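Metallo-beta-lactamase domain-containing protein (Enterococcus faecalis, PDB 2AZ4) binds two zinc ions in a metallo-beta-lactamase fold and may bind RNA and act as an exonuclease, though its function has not been established. Local coordinates at residues A263-F268 with A283-L288; F34-E39 with P61-L66; Q255-G260 with D337-G342; T7-H12 with T210-M215; D239-L244 with I272-R277. One frame throughout, in Å; residues are numbered along the deposited sequence.

Contact 1. Residues A263-F268 with A283-L288; sequences ANVERF and ANMAAL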
# COMPACT_ATOMS: atom_id res chain seq x y z
N ALA A 263 5.97 -5.15 0.35
CA ALA A 263 5.34 -4.39 1.43
C ALA A 263 4.59 -5.28 2.44
O ALA A 263 4.36 -4.86 3.57
CB ALA A 263 4.43 -3.28 0.86
N ASN A 264 4.21 -6.49 2.03
CA ASN A 264 3.57 -7.44 2.97
C ASN A 264 4.59 -8.25 3.76
O ASN A 264 4.68 -9.48 3.64
CB ASN A 264 2.59 -8.38 2.25
CG ASN A 264 1.54 -8.92 3.19
OD1 ASN A 264 1.73 -8.95 4.41
ND2 ASN A 264 0.41 -9.36 2.63
N VAL A 265 5.35 -7.55 4.60
CA VAL A 265 6.49 -8.14 5.28
C VAL A 265 6.04 -9.24 6.25
O VAL A 265 6.70 -10.25 6.40
CB VAL A 265 7.32 -7.09 6.03
CG1 VAL A 265 8.68 -7.66 6.35
CG2 VAL A 265 7.54 -5.85 5.17
N GLU A 266 4.88 -9.03 6.87
CA GLU A 266 4.37 -10.01 7.83
C GLU A 266 3.96 -11.33 7.20
O GLU A 266 4.03 -12.36 7.87
CB GLU A 266 3.19 -9.45 8.62
CG GLU A 266 3.58 -8.64 9.83
CD GLU A 266 2.41 -8.47 10.79
OE1 GLU A 266 2.13 -9.41 11.57
OE2 GLU A 266 1.74 -7.43 10.72
N ARG A 267 3.49 -11.31 5.96
CA ARG A 267 3.21 -12.56 5.26
C ARG A 267 4.52 -13.33 5.08
O ARG A 267 4.57 -14.53 5.35
CB ARG A 267 2.51 -12.34 3.91
CG ARG A 267 2.23 -13.65 3.17
CD ARG A 267 1.45 -13.48 1.85
NE ARG A 267 0.17 -12.80 2.03
CZ ARG A 267 -0.63 -12.43 1.03
NH1 ARG A 267 -0.29 -12.70 -0.22
NH2 ARG A 267 -1.77 -11.78 1.28
N PHE A 268 5.59 -12.66 4.64
CA PHE A 268 6.90 -13.32 4.54
C PHE A 268 7.36 -13.88 5.87
O PHE A 268 7.73 -15.06 5.96
CB PHE A 268 7.95 -12.38 3.95
CG PHE A 268 7.82 -12.20 2.48
CD1 PHE A 268 8.47 -13.09 1.59
CD2 PHE A 268 7.04 -11.16 1.95
CE1 PHE A 268 8.38 -12.92 0.20
CE2 PHE A 268 6.92 -11.00 0.55
CZ PHE A 268 7.60 -11.87 -0.33
N ALA A 283 17.71 -11.53 -1.75
CA ALA A 283 18.48 -10.79 -0.74
C ALA A 283 17.85 -9.50 -0.21
O ALA A 283 17.91 -9.23 1.01
CB ALA A 283 19.92 -10.54 -1.20
N ASN A 284 17.24 -8.71 -1.09
CA ASN A 284 16.65 -7.42 -0.71
C ASN A 284 15.44 -7.64 0.16
O ASN A 284 15.17 -6.86 1.07
CB ASN A 284 16.30 -6.56 -1.94
CG ASN A 284 17.54 -6.04 -2.67
OD1 ASN A 284 18.19 -5.10 -2.24
ND2 ASN A 284 17.88 -6.67 -3.78
N MET A 285 14.70 -8.72 -0.10
CA MET A 285 13.58 -9.10 0.76
C MET A 285 14.06 -9.55 2.15
O MET A 285 13.47 -9.19 3.18
CB MET A 285 12.69 -10.16 0.11
CG MET A 285 11.34 -10.36 0.83
SD MET A 285 10.24 -8.90 0.72
CE MET A 285 9.78 -8.78 2.44
N ALA A 286 15.12 -10.36 2.18
CA ALA A 286 15.75 -10.76 3.44
C ALA A 286 16.21 -9.54 4.21
O ALA A 286 16.03 -9.46 5.43
CB ALA A 286 16.93 -11.71 3.17
N ALA A 287 16.81 -8.58 3.51
CA ALA A 287 17.34 -7.39 4.16
C ALA A 287 16.24 -6.54 4.80
O ALA A 287 16.42 -6.03 5.92
CB ALA A 287 18.16 -6.56 3.18
N LEU A 288 15.13 -6.36 4.07
CA LEU A 288 13.94 -5.67 4.58
C LEU A 288 13.39 -6.36 5.84
O LEU A 288 13.03 -5.72 6.83
CB LEU A 288 12.83 -5.63 3.51
CG LEU A 288 11.57 -4.80 3.85
CD1 LEU A 288 11.91 -3.36 4.34
CD2 LEU A 288 10.62 -4.77 2.64
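M285 lays its side chain across the aromatic ring of F268 and is the main contributor from helix 283-293 to its contact with the start of helix 265-274. From CB, which points toward the other helix, CG leaves anti to the backbone N (chi1 -167°) and comes to rest over the centre of the ring, with M285 CG 4.0 Å from the F268 centroid and 13° off the ring normal, a CH-pi contact. The chain then bends at chi2 and SD follows over the same face, 4.0 Å from the centroid, a Met-aromatic contact. A second bend at chi3 puts CE over the CG-CD2 side of that face, where M285 CE lies 3.7 Å from F268 CD2, and the same methyl reaches V265 CG1 at 4.2 Å. One turn further along, L288 CD2 meets V265 CG2 at 4.1 Å. Helix 114-123 covers this end through I119, which touches both V265 and L288. Polar groups lie on other sides of the helix start: N264 is the N-cap, its OD1 accepting a weak bond from R267 N, while R267 forms salt bridges with D349 and E237. An unbranched, flexible methionine is well suited to lie along a flat ring; the contact across the segments is apolar and probably rests mainly on dispersion and close fit, with the ring face drawing on the polarisable sulfur.

Contact 2. Residues F34-E39 with P61-L66; sequences FDFGTE and PELKDL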
# COMPACT_ATOMS: atom_id res chain seq x y z
N PHE A 34 -3.28 14.51 2.77
CA PHE A 34 -3.11 13.05 2.80
C PHE A 34 -3.97 12.46 1.68
O PHE A 34 -5.04 12.98 1.40
CB PHE A 34 -3.55 12.45 4.15
CG PHE A 34 -4.92 12.92 4.61
CD1 PHE A 34 -5.06 14.05 5.42
CD2 PHE A 34 -6.08 12.23 4.23
CE1 PHE A 34 -6.30 14.50 5.83
CE2 PHE A 34 -7.34 12.66 4.66
CZ PHE A 34 -7.45 13.79 5.44
N ASP A 35 -3.51 11.41 1.02
CA ASP A 35 -2.11 10.98 1.02
C ASP A 35 -1.38 11.78 -0.06
O ASP A 35 -1.59 13.00 -0.16
CB ASP A 35 -2.04 9.46 0.79
CG ASP A 35 -2.60 8.67 1.97
OD1 ASP A 35 -2.31 9.06 3.13
OD2 ASP A 35 -3.30 7.65 1.77
N PHE A 36 -0.52 11.14 -0.85
CA PHE A 36 0.31 11.85 -1.83
C PHE A 36 0.79 10.95 -3.00
O PHE A 36 1.98 10.91 -3.31
CB PHE A 36 1.52 12.50 -1.13
CG PHE A 36 1.85 13.87 -1.66
CD1 PHE A 36 0.99 14.94 -1.40
CD2 PHE A 36 2.98 14.08 -2.41
CE1 PHE A 36 1.28 16.21 -1.89
CE2 PHE A 36 3.28 15.36 -2.91
CZ PHE A 36 2.43 16.42 -2.66
N GLY A 37 -0.15 10.21 -3.60
CA GLY A 37 0.13 9.43 -4.79
C GLY A 37 -0.45 10.16 -5.97
O GLY A 37 -0.93 11.30 -5.84
N THR A 38 -0.38 9.54 -7.13
CA THR A 38 -0.98 10.10 -8.33
C THR A 38 -2.17 9.24 -8.70
O THR A 38 -2.25 8.08 -8.28
CB THR A 38 0.02 10.15 -9.54
OG1 THR A 38 0.24 8.83 -10.05
CG2 THR A 38 1.35 10.75 -9.11
N GLU A 39 -3.10 9.80 -9.47
CA GLU A 39 -4.12 8.95 -10.11
C GLU A 39 -3.46 8.14 -11.22
O GLU A 39 -2.37 8.51 -11.71
CB GLU A 39 -5.28 9.79 -10.66
CG GLU A 39 -6.04 10.54 -9.57
CD GLU A 39 -7.30 11.26 -10.09
OE1 GLU A 39 -7.73 10.96 -11.23
OE2 GLU A 39 -7.83 12.16 -9.38
N PRO A 61 -3.33 16.95 -8.46
CA PRO A 61 -4.11 18.19 -8.42
C PRO A 61 -3.23 19.44 -8.49
O PRO A 61 -2.05 19.38 -8.16
CB PRO A 61 -4.80 18.10 -7.05
CG PRO A 61 -3.80 17.38 -6.18
CD PRO A 61 -3.09 16.40 -7.11
N GLU A 62 -3.84 20.56 -8.89
CA GLU A 62 -3.25 21.89 -8.75
C GLU A 62 -3.24 22.25 -7.28
O GLU A 62 -4.30 22.22 -6.64
CB GLU A 62 -4.11 22.92 -9.50
CG GLU A 62 -4.13 22.74 -10.99
CD GLU A 62 -3.17 23.70 -11.73
OE1 GLU A 62 -3.31 23.80 -12.97
OE2 GLU A 62 -2.30 24.36 -11.11
N LEU A 63 -2.08 22.57 -6.73
CA LEU A 63 -1.98 22.84 -5.30
C LEU A 63 -1.10 24.05 -5.08
O LEU A 63 -0.08 24.21 -5.73
CB LEU A 63 -1.44 21.63 -4.53
CG LEU A 63 -2.25 20.32 -4.45
CD1 LEU A 63 -1.42 19.18 -3.82
CD2 LEU A 63 -3.53 20.50 -3.67
N LYS A 64 -1.49 24.90 -4.14
CA LYS A 64 -0.75 26.13 -3.91
C LYS A 64 0.27 25.90 -2.82
O LYS A 64 -0.08 25.40 -1.76
CB LYS A 64 -1.70 27.27 -3.53
CG LYS A 64 -1.00 28.59 -3.24
CD LYS A 64 -2.00 29.61 -2.68
CE LYS A 64 -1.28 30.74 -1.94
NZ LYS A 64 -0.54 30.26 -0.73
N ASP A 65 1.52 26.28 -3.10
CA ASP A 65 2.61 26.28 -2.12
C ASP A 65 2.75 24.95 -1.37
O ASP A 65 2.81 24.91 -0.14
CB ASP A 65 2.45 27.45 -1.14
CG ASP A 65 2.82 28.79 -1.77
OD1 ASP A 65 3.87 28.90 -2.46
OD2 ASP A 65 2.06 29.76 -1.57
N LEU A 66 2.76 23.86 -2.13
CA LEU A 66 2.97 22.53 -1.60
C LEU A 66 4.02 21.77 -2.41
O LEU A 66 4.85 21.05 -1.84
CB LEU A 66 1.63 21.76 -1.54
CG LEU A 66 1.59 20.52 -0.63
CD1 LEU A 66 1.67 20.84 0.86
CD2 LEU A 66 0.38 19.62 -0.89
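L66 CD2 meets the edge of the F36 ring, near its plane and 3.7 Å from F36 CE1, and the two side chains come from opposite directions. L66 gets there with CG anti to its backbone N (chi1 -162°). The looser partner is L63, whose CD1 stays 4.5 Å from F36 CE1 and approaches obliquely. In sequence, helix 51-56 separates the two loops, and F36 lies two residues past the end of strand 30-34 of a metallo-beta-lactamase sheet. The F34-D35 peptide bond is cis, and D35 accepts from H97 ND1, so that it stands as second shell to a zinc ligand, while F36 lies about 7 Å from the H97 side chain. M100, L104 and V88 also pack on F36, a setting that suits a large apolar ring. Toward the solvent the character changes. K64 and D65, partly exposed and exposed, take no part in the apolar contact and form a salt bridge with each other, K64 NZ lying 2.8 Å from D65 OD2 on its anti lone pair, and K64 has a second acid in D82.

Contact 3. Residues Q255-G260 with D337-G342; sequences QITFNG and DNLQEG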
# COMPACT_ATOMS: atom_id res chain seq x y z
N GLN A 255 10.40 -29.33 -6.69
CA GLN A 255 10.78 -27.94 -6.53
C GLN A 255 9.54 -27.13 -6.21
O GLN A 255 8.51 -27.27 -6.88
CB GLN A 255 11.47 -27.40 -7.79
CG GLN A 255 11.87 -25.94 -7.67
CD GLN A 255 12.77 -25.51 -8.83
OE1 GLN A 255 12.30 -25.36 -9.94
NE2 GLN A 255 14.04 -25.31 -8.55
N ILE A 256 9.61 -26.33 -5.15
CA ILE A 256 8.53 -25.38 -4.83
C ILE A 256 9.09 -23.98 -4.63
O ILE A 256 10.02 -23.79 -3.86
CB ILE A 256 7.76 -25.77 -3.55
CG1 ILE A 256 7.34 -27.25 -3.60
CG2 ILE A 256 6.52 -24.83 -3.40
CD1 ILE A 256 6.69 -27.74 -2.31
N THR A 257 8.50 -23.02 -5.32
CA THR A 257 8.93 -21.63 -5.25
C THR A 257 7.71 -20.74 -5.08
O THR A 257 6.58 -21.19 -5.30
CB THR A 257 9.73 -21.21 -6.51
OG1 THR A 257 8.92 -21.39 -7.67
CG2 THR A 257 10.99 -22.06 -6.66
N PHE A 258 7.92 -19.49 -4.72
CA PHE A 258 6.81 -18.59 -4.52
C PHE A 258 7.28 -17.16 -4.73
O PHE A 258 8.47 -16.92 -4.90
CB PHE A 258 6.24 -18.76 -3.10
CG PHE A 258 7.07 -18.08 -2.03
CD1 PHE A 258 6.62 -16.91 -1.44
CD2 PHE A 258 8.30 -18.60 -1.64
CE1 PHE A 258 7.39 -16.26 -0.46
CE2 PHE A 258 9.09 -17.96 -0.67
CZ PHE A 258 8.62 -16.80 -0.08
N ASN A 259 6.34 -16.23 -4.71
CA ASN A 259 6.68 -14.81 -4.61
C ASN A 259 5.53 -14.07 -3.98
O ASN A 259 4.39 -14.54 -4.01
CB ASN A 259 7.09 -14.23 -5.96
CG ASN A 259 7.84 -12.88 -5.84
OD1 ASN A 259 8.32 -12.50 -4.77
ND2 ASN A 259 7.93 -12.17 -6.93
N GLY A 260 5.83 -12.92 -3.38
CA GLY A 260 4.81 -12.10 -2.76
C GLY A 260 5.17 -10.66 -3.03
O GLY A 260 6.15 -10.37 -3.72
N ASP A 337 12.59 -19.29 -16.63
CA ASP A 337 12.94 -20.35 -17.60
C ASP A 337 13.91 -21.37 -16.99
O ASP A 337 14.11 -22.45 -17.54
CB ASP A 337 13.45 -19.73 -18.92
CG ASP A 337 13.77 -20.75 -20.00
OD1 ASP A 337 12.89 -21.58 -20.35
OD2 ASP A 337 14.92 -20.71 -20.54
N ASN A 338 14.46 -21.06 -15.81
CA ASN A 338 15.39 -21.98 -15.12
C ASN A 338 14.75 -22.93 -14.12
O ASN A 338 15.42 -23.84 -13.62
CB ASN A 338 16.50 -21.19 -14.42
CG ASN A 338 17.47 -20.57 -15.40
OD1 ASN A 338 17.71 -21.10 -16.48
ND2 ASN A 338 18.03 -19.43 -15.03
N LEU A 339 13.48 -22.72 -13.83
CA LEU A 339 12.76 -23.56 -12.87
C LEU A 339 12.58 -24.91 -13.50
O LEU A 339 12.56 -25.03 -14.72
CB LEU A 339 11.38 -22.95 -12.54
CG LEU A 339 11.31 -21.63 -11.75
CD1 LEU A 339 9.87 -21.18 -11.59
CD2 LEU A 339 11.99 -21.75 -10.39
N GLN A 340 12.42 -25.92 -12.67
CA GLN A 340 12.30 -27.26 -13.17
C GLN A 340 10.92 -27.53 -13.77
O GLN A 340 9.90 -27.04 -13.27
CB GLN A 340 12.57 -28.26 -12.06
CG GLN A 340 13.90 -28.06 -11.40
CD GLN A 340 14.01 -28.86 -10.13
OE1 GLN A 340 13.27 -29.83 -9.91
NE2 GLN A 340 14.94 -28.48 -9.27
N GLU A 341 10.92 -28.29 -14.86
CA GLU A 341 9.71 -28.86 -15.43
C GLU A 341 9.00 -29.71 -14.38
O GLU A 341 9.62 -30.55 -13.69
CB GLU A 341 10.07 -29.69 -16.68
CG GLU A 341 8.89 -30.25 -17.43
CD GLU A 341 9.19 -30.47 -18.92
OE1 GLU A 341 10.14 -29.81 -19.46
OE2 GLU A 341 8.47 -31.28 -19.56
N GLY A 342 7.70 -29.49 -14.25
CA GLY A 342 6.88 -30.21 -13.29
C GLY A 342 6.88 -29.62 -11.89
O GLY A 342 6.28 -30.18 -10.96
O HOH W 1 10.53 -30.36 -9.38
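This is a polar side-chain-to-backbone contact, joining the residue just before strand 256-260 of the parallel sheet to the loop that leads into the adjacent strand 344-348. Q255 extends its chain, with CG anti to the backbone N, until OE1 receives the backbone N-H of Q340. That bond is short and nearly straight, Q340 N to Q255 OE1 being 2.8 Å at 177°, although the donor is tilted 24° from the carbonyl plane. A glutamine suits the place because its amide spans the distance without bringing charge into a buried spot. The Q340 side chain crosses it obliquely, their amide planes 37° apart. A water closes a second link, donating a hydrogen bond to Q340 OE1 and accepting one from Q255 N at 2.9 Å, while Q340 NE2 donates to L322 O. Beside this polar pair, L339 CD2 packs on T257 CG2 at 3.9 Å. The backbones of Q255 and T257 hydrogen-bond with L344 in strand 344-348, and W330 of strand 328-331 touches both side chains from the other neighbouring strand.

Contact 4. Residues T7-H12 with T210-M215; sequences TTVTFH and TELLMM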
# COMPACT_ATOMS: atom_id res chain seq x y z
N THR A 7 -13.66 24.80 9.64
CA THR A 7 -12.81 23.67 9.28
C THR A 7 -13.26 23.28 7.87
O THR A 7 -14.43 22.96 7.66
CB THR A 7 -12.92 22.49 10.28
OG1 THR A 7 -12.46 22.90 11.58
CG2 THR A 7 -12.08 21.30 9.83
N THR A 8 -12.36 23.35 6.90
CA THR A 8 -12.73 22.99 5.53
C THR A 8 -11.98 21.74 5.05
O THR A 8 -10.75 21.66 5.18
CB THR A 8 -12.48 24.17 4.54
OG1 THR A 8 -13.15 25.34 5.03
CG2 THR A 8 -13.04 23.85 3.14
N VAL A 9 -12.71 20.79 4.48
CA VAL A 9 -12.17 19.59 3.85
C VAL A 9 -12.33 19.70 2.33
O VAL A 9 -13.44 19.93 1.84
CB VAL A 9 -12.93 18.32 4.32
CG1 VAL A 9 -12.22 17.06 3.88
CG2 VAL A 9 -13.12 18.29 5.84
N THR A 10 -11.23 19.53 1.59
CA THR A 10 -11.24 19.64 0.13
C THR A 10 -10.77 18.36 -0.47
O THR A 10 -9.69 17.86 -0.11
CB THR A 10 -10.30 20.74 -0.40
OG1 THR A 10 -10.54 21.97 0.26
CG2 THR A 10 -10.52 20.94 -1.91
N PHE A 11 -11.54 17.84 -1.42
CA PHE A 11 -11.21 16.60 -2.13
C PHE A 11 -10.52 16.92 -3.45
O PHE A 11 -11.14 16.95 -4.52
CB PHE A 11 -12.46 15.73 -2.29
CG PHE A 11 -13.05 15.32 -0.97
CD1 PHE A 11 -12.68 14.09 -0.38
CD2 PHE A 11 -13.92 16.18 -0.29
CE1 PHE A 11 -13.19 13.73 0.87
CE2 PHE A 11 -14.44 15.82 0.96
CZ PHE A 11 -14.07 14.60 1.55
N HIS A 12 -9.22 17.19 -3.34
CA HIS A 12 -8.42 17.62 -4.48
C HIS A 12 -8.29 16.59 -5.57
O HIS A 12 -8.27 16.96 -6.74
CB HIS A 12 -7.01 18.03 -3.99
CG HIS A 12 -7.00 19.30 -3.19
ND1 HIS A 12 -7.28 20.53 -3.75
CD2 HIS A 12 -6.71 19.54 -1.88
CE1 HIS A 12 -7.18 21.47 -2.82
NE2 HIS A 12 -6.85 20.89 -1.68
N THR A 210 -17.33 9.61 14.96
CA THR A 210 -16.66 10.66 14.19
C THR A 210 -17.66 11.45 13.35
O THR A 210 -18.61 10.88 12.82
CB THR A 210 -15.50 10.10 13.31
OG1 THR A 210 -14.74 11.20 12.78
CG2 THR A 210 -16.00 9.26 12.17
N GLU A 211 -17.44 12.75 13.22
CA GLU A 211 -18.37 13.59 12.45
C GLU A 211 -18.28 13.34 10.97
O GLU A 211 -19.24 13.53 10.25
CB GLU A 211 -18.08 15.06 12.69
CG GLU A 211 -18.20 15.45 14.11
CD GLU A 211 -17.70 16.84 14.38
OE1 GLU A 211 -17.17 17.04 15.50
OE2 GLU A 211 -17.85 17.71 13.47
N LEU A 212 -17.11 12.93 10.50
CA LEU A 212 -16.94 12.71 9.09
C LEU A 212 -15.93 11.59 8.87
O LEU A 212 -14.73 11.75 9.15
CB LEU A 212 -16.47 14.01 8.43
CG LEU A 212 -16.47 14.04 6.90
CD1 LEU A 212 -17.88 14.38 6.37
CD2 LEU A 212 -15.46 15.08 6.45
N LEU A 213 -16.44 10.46 8.38
CA LEU A 213 -15.64 9.28 8.09
C LEU A 213 -15.34 9.19 6.60
O LEU A 213 -16.23 8.87 5.80
CB LEU A 213 -16.37 8.01 8.56
CG LEU A 213 -15.68 6.66 8.32
CD1 LEU A 213 -14.36 6.65 9.03
CD2 LEU A 213 -16.54 5.51 8.84
N MET A 214 -14.09 9.47 6.24
CA MET A 214 -13.59 9.35 4.88
C MET A 214 -13.03 7.94 4.70
O MET A 214 -11.94 7.64 5.18
CB MET A 214 -12.55 10.45 4.58
CG MET A 214 -13.14 11.89 4.61
SD MET A 214 -11.98 13.26 4.80
CE MET A 214 -11.36 12.93 6.44
N MET A 215 -13.79 7.08 4.03
CA MET A 215 -13.54 5.63 4.02
C MET A 215 -13.42 5.01 2.63
O MET A 215 -14.26 5.26 1.75
CB MET A 215 -14.64 4.91 4.83
CG MET A 215 -14.60 3.37 4.79
SD MET A 215 -15.74 2.72 6.03
CE MET A 215 -15.51 0.96 5.81
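V9 and L212 reach toward each other tip to tip, V9 CG2 meeting L212 CD2 at 4.0 Å, where strands 7-13 and 212-216 face one another across the interior. The other branch of the valine, CG1, lies 3.9 Å from M214 SD, the two side chains sliding past each other in opposite directions. M214 also meets F11, its SD lying 4.1 Å from F11 CZ. The sulfur stands 5.1 Å from the ring centroid and 61° off the normal, an oblique Met-aromatic approach. Chi1 of the methionine (-65°) and an extended chi2 bring SD to V9 and F11 together, while the bend at chi3 directs CE toward F34, which it touches. Valine is short and branched enough to present one methyl to each neighbour, while the longer methionine and phenylalanine bridge the wide interval between the backbones. That interval is 11.6 Å at the closest approach of the two short axes, which run nearly parallel at 17°; the strands belong to different sheets, which form the two beta layers of the metallo-beta-lactamase sandwich. In the second shell, I23 of strand 22-27 touches V9 and F11, I184 of strand 182-186 touches L212 and M214, and V401 of strand 399-403 touches F11 and L212. Strand 7-13 thus lies between strands 22-27 and 426-428 in one sheet, as strand 212-216 lies between 182-186 and 399-403 in the other.

Contact 5. Residues D239-L244 with I272-R277; sequences DLVQHL and IEKSPR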
# COMPACT_ATOMS: atom_id res chain seq x y z
N ASP A 239 -5.05 -18.24 7.22
CA ASP A 239 -5.55 -19.26 6.32
C ASP A 239 -4.61 -19.41 5.11
O ASP A 239 -4.32 -20.53 4.68
CB ASP A 239 -6.97 -18.90 5.86
CG ASP A 239 -7.66 -20.04 5.10
OD1 ASP A 239 -7.55 -21.20 5.51
OD2 ASP A 239 -8.32 -19.77 4.07
N LEU A 240 -4.13 -18.29 4.56
CA LEU A 240 -3.17 -18.32 3.46
C LEU A 240 -1.93 -19.19 3.80
O LEU A 240 -1.53 -20.05 3.00
CB LEU A 240 -2.74 -16.90 3.07
CG LEU A 240 -1.91 -16.80 1.78
CD1 LEU A 240 -2.30 -15.55 1.04
CD2 LEU A 240 -0.40 -16.81 2.09
N VAL A 241 -1.34 -18.96 4.98
CA VAL A 241 -0.11 -19.70 5.36
C VAL A 241 -0.37 -21.21 5.60
O VAL A 241 0.49 -22.03 5.26
CB VAL A 241 0.64 -19.07 6.55
CG1 VAL A 241 1.92 -19.89 6.85
CG2 VAL A 241 1.04 -17.66 6.20
N GLN A 242 -1.53 -21.55 6.15
CA GLN A 242 -1.93 -22.97 6.33
C GLN A 242 -2.07 -23.69 4.99
O GLN A 242 -1.65 -24.85 4.85
CB GLN A 242 -3.23 -23.06 7.14
CG GLN A 242 -3.08 -22.49 8.58
CD GLN A 242 -2.14 -23.33 9.42
OE1 GLN A 242 -1.15 -22.83 9.96
NE2 GLN A 242 -2.43 -24.61 9.53
N HIS A 243 -2.63 -23.00 4.01
CA HIS A 243 -2.69 -23.50 2.64
C HIS A 243 -1.28 -23.73 2.06
O HIS A 243 -1.01 -24.77 1.46
CB HIS A 243 -3.51 -22.56 1.74
CG HIS A 243 -4.99 -22.83 1.77
ND1 HIS A 243 -5.54 -23.98 1.25
CD2 HIS A 243 -6.02 -22.07 2.21
CE1 HIS A 243 -6.86 -23.93 1.39
NE2 HIS A 243 -7.18 -22.78 1.97
N LEU A 244 -0.39 -22.76 2.25
CA LEU A 244 1.01 -22.92 1.84
C LEU A 244 1.66 -24.15 2.49
O LEU A 244 2.34 -24.91 1.81
CB LEU A 244 1.82 -21.66 2.15
CG LEU A 244 3.26 -21.67 1.63
CD1 LEU A 244 3.61 -20.32 1.02
CD2 LEU A 244 4.24 -22.00 2.76
N ILE A 272 8.01 -17.89 6.83
CA ILE A 272 9.23 -18.32 7.51
C ILE A 272 8.93 -19.08 8.82
O ILE A 272 9.55 -20.12 9.10
CB ILE A 272 10.14 -17.09 7.77
CG1 ILE A 272 10.63 -16.54 6.43
CG2 ILE A 272 11.32 -17.44 8.67
CD1 ILE A 272 11.38 -15.22 6.54
N GLU A 273 7.96 -18.57 9.58
CA GLU A 273 7.55 -19.15 10.88
C GLU A 273 7.01 -20.57 10.70
O GLU A 273 7.38 -21.47 11.47
CB GLU A 273 6.51 -18.25 11.56
CG GLU A 273 6.10 -18.63 13.00
CD GLU A 273 4.77 -17.98 13.44
OE1 GLU A 273 4.46 -16.86 12.97
OE2 GLU A 273 4.03 -18.59 14.27
N LYS A 274 6.17 -20.79 9.69
CA LYS A 274 5.40 -22.02 9.60
C LYS A 274 5.85 -23.02 8.51
O LYS A 274 5.50 -24.19 8.56
CB LYS A 274 3.92 -21.67 9.43
CG LYS A 274 3.32 -20.97 10.66
CD LYS A 274 1.85 -21.33 10.86
CE LYS A 274 1.35 -20.86 12.20
NZ LYS A 274 0.90 -19.43 12.16
N SER A 275 6.60 -22.53 7.53
CA SER A 275 7.02 -23.37 6.40
C SER A 275 7.79 -24.62 6.85
O SER A 275 8.83 -24.49 7.52
CB SER A 275 7.87 -22.53 5.43
OG SER A 275 8.30 -23.32 4.34
N PRO A 276 7.28 -25.83 6.50
CA PRO A 276 8.03 -27.05 6.86
C PRO A 276 9.43 -27.06 6.24
O PRO A 276 10.38 -27.47 6.92
CB PRO A 276 7.19 -28.18 6.25
CG PRO A 276 5.82 -27.61 6.10
CD PRO A 276 6.03 -26.16 5.79
N ARG A 277 9.55 -26.59 4.99
CA ARG A 277 10.87 -26.48 4.33
C ARG A 277 11.54 -25.18 4.74
O ARG A 277 10.86 -24.17 4.93
CB ARG A 277 10.74 -26.46 2.80
CG ARG A 277 10.28 -27.75 2.16
CD ARG A 277 10.24 -27.55 0.68
NE ARG A 277 9.64 -28.67 -0.03
CZ ARG A 277 9.90 -28.99 -1.29
NH1 ARG A 277 10.74 -28.26 -2.02
NH2 ARG A 277 9.31 -30.04 -1.84
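The backbones of helix 237-249 and of the last turn of helix 265-274 come nearest at V241 and K274, whose CA atoms are 7.3 Å apart. Here V241 CG1 rests against K274 CB at 3.7 Å, the two side chains crossing at about a right angle. CG1 is placed there by its anti position relative to the backbone N (chi1 -179°), while a compact valine lets the lysine backbone come close. Beyond CB, K274 runs its aliphatic part along the surface past the end of Q242, whose bent chain brings the terminal amide against K274 CD and CE. The lysine combines parts that suit a partly exposed position: a CB that packs on V241, CD and CE that pass the end of Q242, and an ammonium group that reaches a salt bridge with E238. A second acid, E273, lies at long range, its OE2 3.9 Å from K274 NZ. Inward from this edge the surroundings become apolar, L244 packing on I271 and on L329 of strand 328-331. After K274 the chain leaves the helix at S275, and P276 folds back onto V245, E248 and L249 of helix 237-249. E248 also accepts from the backbone N of R277, just before strand 278-282. The two helices thus lie side by side on one face of the parallel sheet, with L329 beneath them and the lysine at their outer margin.

Contacts 2 and 4 belong to the metallo-beta-lactamase sandwich and touch each other, for L63 and P61 pack on H12 and F34 on M214. Contacts 1, 3 and 5 gather around the parallel sheet on the other side of the chain's centre. Contacts 1 and 5 share helix 265-274, using its beginning and its end, and F268 of contact 1 packs on F258 of the strand used by contact 3. Contacts 1, 2 and 4 are buried and apolar, two of them built on a methionine beside a phenylalanine; contact 3, though largely buried, depends on a hydrogen bond and a water, and contact 5 opens to the surface with a lysine.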